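PDB 6UK5: CalS10 from Micromonospora echinospora, which binds S-adenosylmethionine and is thought to methylate an amino pentose in the biosynthesis of calicheamicin. Local coordinates for residues D39-V44 with L69-T74; P53-L58 with T74-V79. One frame throughout, in Å; residues are numbered along the deposited sequence.

Interaction 1. Residues D39-V44 with L69-T74; sequences DEAADV and LETFAT
With CG anti to its own carbonyl carbon (chi1 -80°), F72 of helix 67-73 carries CG beside the backbone N, and from there the end of its ring comes up to A41 and V44 of helix 37-51; V44 answers with CG1 anti to the backbone N (chi1 170°), beside the carbonyl carbon. The two helices belong to a Rossmann-like methyltransferase fold, in which helix 67-73 follows the first strand of the parallel core, 57-61. Their short segments cross at -45° with axes 8.4 Å apart, an approach consistent with the small A41 side chain at the nearest point: A41 and T71 meet at their CB atoms, 3.7 Å from each other, and T71 CG2 also lies against A41 CB. The hydroxyl of T71 is engaged by another partner, its OG1 being hydrogen-bonded to ND1 of H38.

Beside this narrow point the F72 ring bridges the helices. One face receives the methyl of A41 in a CH-pi contact, CB standing 4.0 Å from the ring centroid and almost on the ring normal. V44 approaches instead at the rim, where its CG1 comes to 3.5 Å from F72 CZ. The F72 side chain also touches L58 and T119, side chains of the central sheet, which places it between helix pair and sheet. A serine in place of F72 would probably open a gap under A41 CB and leave V44 CG1 without its aromatic neighbour. The backbone of helix 37-51 takes part as well: A41 O lies 3.3 Å from F72 CE2.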
loop_
_atom_site.group_PDB
_atom_site.type_symbol
_atom_site.label_atom_id
_atom_site.label_comp_id
_atom_site.label_asym_id
_atom_site.label_seq_id
_atom_site.Cartn_x
_atom_site.Cartn_y
_atom_site.Cartn_z
ATOM N N ASP A 39 18.692 16.202 -8.530
ATOM C CA ASP A 39 19.189 16.260 -9.901
ATOM C C ASP A 39 18.459 17.330 -10.703
ATOM O O ASP A 39 19.066 18.020 -11.531
ATOM C CB ASP A 39 19.045 14.895 -10.572
ATOM C CG ASP A 39 19.968 13.848 -9.971
ATOM O OD1 ASP A 39 20.973 14.232 -9.333
ATOM O OD2 ASP A 39 19.688 12.640 -10.140
ATOM N N GLU A 40 17.153 17.484 -10.472
ATOM C CA GLU A 40 16.397 18.522 -11.164
ATOM C C GLU A 40 16.903 19.908 -10.784
ATOM O O GLU A 40 17.217 20.728 -11.655
ATOM C CB GLU A 40 14.909 18.376 -10.849
ATOM C CG GLU A 40 14.286 17.123 -11.457
ATOM C CD GLU A 40 12.864 16.885 -10.987
ATOM O OE1 GLU A 40 12.240 17.844 -10.485
ATOM O OE2 GLU A 40 12.374 15.742 -11.114
ATOM N N ALA A 41 16.994 20.188 -9.482
ATOM C CA ALA A 41 17.482 21.492 -9.044
ATOM C C ALA A 41 18.889 21.752 -9.566
ATOM O O ALA A 41 19.207 22.869 -9.992
ATOM C CB ALA A 41 17.451 21.579 -7.518
ATOM N N ALA A 42 19.747 20.730 -9.538
ATOM C CA ALA A 42 21.111 20.889 -10.035
ATOM C C ALA A 42 21.118 21.255 -11.514
ATOM O O ALA A 42 21.812 22.189 -11.932
ATOM C CB ALA A 42 21.902 19.602 -9.796
ATOM N N ASP A 43 20.355 20.519 -12.326
ATOM C CA ASP A 43 20.269 20.838 -13.748
ATOM C C ASP A 43 19.718 22.242 -13.958
ATOM O O ASP A 43 20.245 23.013 -14.769
ATOM C CB ASP A 43 19.395 19.808 -14.462
ATOM C CG ASP A 43 19.200 20.128 -15.929
ATOM O OD1 ASP A 43 20.018 20.884 -16.493
ATOM O OD2 ASP A 43 18.219 19.630 -16.518
ATOM N N VAL A 44 18.654 22.592 -13.231
ATOM C CA VAL A 44 18.092 23.934 -13.338
ATOM C C VAL A 44 19.147 24.972 -12.982
ATOM O O VAL A 44 19.272 26.009 -13.646
ATOM C CB VAL A 44 16.845 24.064 -12.440
ATOM C CG1 VAL A 44 16.391 25.516 -12.353
ATOM C CG2 VAL A 44 15.723 23.176 -12.953
ATOM N N LEU A 69 14.376 23.756 -3.324
ATOM C CA LEU A 69 15.121 24.830 -2.679
ATOM C C LEU A 69 16.293 24.302 -1.862
ATOM O O LEU A 69 17.328 24.972 -1.760
ATOM C CB LEU A 69 14.190 25.639 -1.776
ATOM C CG LEU A 69 13.317 26.679 -2.469
ATOM C CD1 LEU A 69 12.179 27.111 -1.565
ATOM C CD2 LEU A 69 14.160 27.859 -2.878
ATOM N N GLU A 70 16.154 23.113 -1.275
ATOM C CA GLU A 70 17.249 22.545 -0.498
ATOM C C GLU A 70 18.535 22.473 -1.312
ATOM O O GLU A 70 19.615 22.809 -0.811
ATOM C CB GLU A 70 16.869 21.151 0.004
ATOM C CG GLU A 70 17.929 20.520 0.893
ATOM C CD GLU A 70 17.411 19.337 1.679
ATOM O OE1 GLU A 70 17.433 18.213 1.141
ATOM O OE2 GLU A 70 16.978 19.531 2.835
ATOM N N THR A 71 18.441 22.043 -2.570
ATOM C CA THR A 71 19.632 21.952 -3.406
ATOM C C THR A 71 19.994 23.299 -4.023
ATOM O O THR A 71 21.176 23.563 -4.266
ATOM C CB THR A 71 19.433 20.896 -4.493
ATOM O OG1 THR A 71 19.246 19.614 -3.882
ATOM C CG2 THR A 71 20.652 20.829 -5.400
ATOM N N PHE A 72 19.004 24.154 -4.296
ATOM C CA PHE A 72 19.314 25.484 -4.812
ATOM C C PHE A 72 20.167 26.270 -3.823
ATOM O O PHE A 72 21.046 27.043 -4.226
ATOM C CB PHE A 72 18.025 26.250 -5.125
ATOM C CG PHE A 72 17.393 25.881 -6.444
ATOM C CD1 PHE A 72 16.034 25.626 -6.528
ATOM C CD2 PHE A 72 18.155 25.808 -7.602
ATOM C CE1 PHE A 72 15.449 25.294 -7.738
ATOM C CE2 PHE A 72 17.575 25.475 -8.813
ATOM C CZ PHE A 72 16.221 25.220 -8.881
ATOM N N ALA A 73 19.920 26.089 -2.519
ATOM C CA ALA A 73 20.665 26.842 -1.514
ATOM C C ALA A 73 22.151 26.513 -1.552
ATOM O O ALA A 73 22.989 27.390 -1.311
ATOM C CB ALA A 73 20.099 26.563 -0.119
ATOM N N THR A 74 22.500 25.261 -1.859
ATOM C CA THR A 74 23.898 24.876 -2.003
ATOM C C THR A 74 24.548 25.483 -3.240
ATOM O O THR A 74 25.773 25.404 -3.378
ATOM C CB THR A 74 24.032 23.352 -2.080
ATOM O OG1 THR A 74 23.713 22.909 -3.406
ATOM C CG2 THR A 74 23.098 22.670 -1.084
#

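Interaction 2. Residues P53-L58 with T74-V79; sequences PDAARL and TRFPHV
L58 and F76 meet obliquely, the methyl CD1 of L58 lying 3.7 Å from F76 CE1, at the corner where two loops straighten into strands. The bulky F76 ring fills the hollow between A55 CB and L58 CD1: the leucine methyl comes obliquely to CD1 and CE1, whereas CE2 touches A55 CB at 3.9 Å. The carbonyl O of A55 lies near the ring plane, at the CD2 edge. L58 and V79 point to the same face of the sheet, and L58 CB touches V79 CG2 loosely. I48 of helix 37-51 packs on both A55 and L58, the two residues that flank the phenylalanine.

A second, shallower fit involves P77, whose ring presents CG and CD to the surface made by A56 CB and O; CG and CD lie against the methyl, and the same CD is 3.4 Å from A56 O. Behind these bumps run the first backbone bonds between the two strands of a beta-alpha-beta unit, strand 57-61, helix 67-73 and strand 78-83, whose strands are parallel neighbours in the central sheet. H78 N donates to A56 O, and H78 O receives L58 N at 3.1 Å, so both backbone polar groups of H78 grip the neighbouring chain at A56 and L58, the residues before and after R57.

On the face opposite L58 and V79, R57 and H78 lie side by side and point the same way, guanidinium and imidazole turned 50° apart. NH1 approaches the imidazole edge at ND1, but the angle is too poor for a hydrogen bond. The arginine is held instead by NH2 to the carbonyl O of T114, with F115 as its cation-pi partner.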
loop_
_atom_site.group_PDB
_atom_site.type_symbol
_atom_site.label_atom_id
_atom_site.label_comp_id
_atom_site.label_asym_id
_atom_site.label_seq_id
_atom_site.Cartn_x
_atom_site.Cartn_y
_atom_site.Cartn_z
ATOM N N PRO A 53 25.446 34.087 -15.750
ATOM C CA PRO A 53 26.610 33.560 -15.016
ATOM C C PRO A 53 26.751 34.095 -13.601
ATOM O O PRO A 53 27.310 33.401 -12.742
ATOM C CB PRO A 53 27.793 33.993 -15.897
ATOM C CG PRO A 53 27.220 34.112 -17.272
ATOM C CD PRO A 53 25.806 34.588 -17.090
ATOM N N ASP A 54 26.263 35.303 -13.328
ATOM C CA ASP A 54 26.432 35.947 -12.032
ATOM C C ASP A 54 25.233 35.751 -11.105
ATOM O O ASP A 54 25.175 36.382 -10.045
ATOM C CB ASP A 54 26.690 37.442 -12.232
ATOM C CG ASP A 54 27.897 37.712 -13.111
ATOM O OD1 ASP A 54 28.882 36.947 -13.022
ATOM O OD2 ASP A 54 27.854 38.688 -13.891
ATOM N N ALA A 55 24.280 34.901 -11.482
ATOM C CA ALA A 55 23.072 34.709 -10.688
ATOM C C ALA A 55 23.404 34.457 -9.223
ATOM O O ALA A 55 24.261 33.630 -8.903
ATOM C CB ALA A 55 22.267 33.535 -11.252
ATOM N N ALA A 56 22.714 35.175 -8.331
ATOM C CA ALA A 56 22.948 35.018 -6.900
ATOM C C ALA A 56 21.655 34.893 -6.096
ATOM O O ALA A 56 21.618 34.176 -5.090
ATOM C CB ALA A 56 23.772 36.197 -6.375
ATOM N N ARG A 57 20.594 35.572 -6.525
ATOM C CA ARG A 57 19.313 35.580 -5.824
ATOM C C ARG A 57 18.291 34.770 -6.610
ATOM O O ARG A 57 18.044 35.053 -7.788
ATOM C CB ARG A 57 18.815 37.011 -5.620
ATOM C CG ARG A 57 19.646 37.843 -4.659
ATOM C CD ARG A 57 19.269 39.317 -4.739
ATOM N NE ARG A 57 17.823 39.534 -4.693
ATOM C CZ ARG A 57 17.079 39.485 -3.592
ATOM N NH1 ARG A 57 17.633 39.214 -2.418
ATOM N NH2 ARG A 57 15.772 39.700 -3.666
ATOM N N LEU A 58 17.694 33.770 -5.958
ATOM C CA LEU A 58 16.715 32.899 -6.593
ATOM C C LEU A 58 15.468 32.776 -5.729
ATOM O O LEU A 58 15.550 32.752 -4.497
ATOM C CB LEU A 58 17.293 31.501 -6.853
ATOM C CG LEU A 58 16.335 30.515 -7.528
ATOM C CD1 LEU A 58 17.112 29.611 -8.465
ATOM C CD2 LEU A 58 15.557 29.673 -6.526
ATOM N N THR A 74 22.500 25.261 -1.859
ATOM C CA THR A 74 23.898 24.876 -2.003
ATOM C C THR A 74 24.548 25.483 -3.240
ATOM O O THR A 74 25.773 25.404 -3.378
ATOM C CB THR A 74 24.032 23.352 -2.080
ATOM O OG1 THR A 74 23.713 22.909 -3.406
ATOM C CG2 THR A 74 23.098 22.670 -1.084
ATOM N N ARG A 75 23.760 26.083 -4.133
ATOM C CA ARG A 75 24.243 26.562 -5.419
ATOM C C ARG A 75 24.126 28.070 -5.596
ATOM O O ARG A 75 24.848 28.629 -6.429
ATOM C CB ARG A 75 23.475 25.858 -6.552
ATOM C CG ARG A 75 23.627 24.335 -6.533
ATOM C CD ARG A 75 25.018 23.876 -6.951
ATOM N NE ARG A 75 25.412 24.433 -8.241
ATOM C CZ ARG A 75 25.110 23.885 -9.416
ATOM N NH1 ARG A 75 24.413 22.756 -9.475
ATOM N NH2 ARG A 75 25.505 24.466 -10.537
ATOM N N PHE A 76 23.249 28.740 -4.850
ATOM C CA PHE A 76 23.065 30.182 -4.933
ATOM C C PHE A 76 23.198 30.805 -3.548
ATOM O O PHE A 76 22.666 30.264 -2.570
ATOM C CB PHE A 76 21.697 30.531 -5.539
ATOM C CG PHE A 76 21.508 30.022 -6.944
ATOM C CD1 PHE A 76 20.748 28.894 -7.198
ATOM C CD2 PHE A 76 22.103 30.675 -8.011
ATOM C CE1 PHE A 76 20.583 28.433 -8.490
ATOM C CE2 PHE A 76 21.938 30.215 -9.302
ATOM C CZ PHE A 76 21.180 29.096 -9.540
ATOM N N PRO A 77 23.911 31.942 -3.429
ATOM C CA PRO A 77 24.079 32.577 -2.113
ATOM C C PRO A 77 22.770 32.826 -1.380
ATOM O O PRO A 77 22.595 32.366 -0.249
ATOM C CB PRO A 77 24.781 33.900 -2.448
ATOM C CG PRO A 77 25.461 33.654 -3.743
ATOM C CD PRO A 77 24.579 32.707 -4.498
ATOM N N HIS A 78 21.847 33.544 -2.013
ATOM C CA HIS A 78 20.565 33.887 -1.410
ATOM C C HIS A 78 19.451 33.169 -2.153
ATOM O O HIS A 78 19.406 33.179 -3.388
ATOM C CB HIS A 78 20.326 35.398 -1.409
ATOM C CG HIS A 78 19.091 35.809 -0.668
ATOM N ND1 HIS A 78 18.414 36.978 -0.939
ATOM C CD2 HIS A 78 18.378 35.176 0.294
ATOM C CE1 HIS A 78 17.361 37.068 -0.147
ATOM N NE2 HIS A 78 17.312 35.984 0.606
ATOM N N VAL A 79 18.558 32.555 -1.391
ATOM C CA VAL A 79 17.462 31.760 -1.925
ATOM C C VAL A 79 16.223 32.046 -1.091
ATOM O O VAL A 79 16.315 32.241 0.126
ATOM C CB VAL A 79 17.845 30.265 -1.899
ATOM C CG1 VAL A 79 16.632 29.391 -1.959
ATOM C CG2 VAL A 79 18.803 29.940 -3.043
#

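Interactions 1 and 2 have centres 10 Å apart and share T74, the last residue of 69-74 and the first of 74-79. They also touch directly: V79 meets L69, and its CG2 comes to 3.8 Å from F72 O and to 3.9 Å from A73 CA, while R75 NH1 packs 3.6 Å from A42 O. Helix 67-73 is thus packed both by helix 37-51 and by the strand that follows it. Interaction 1 is the nearer to the cofactor: the F72 side chain is about 8 Å from bound S-adenosylmethionine, against about 10 Å for that of L58. Along helix 37-51, the A41 side chain is about 6 Å from that of W37, a cofactor-binding residue.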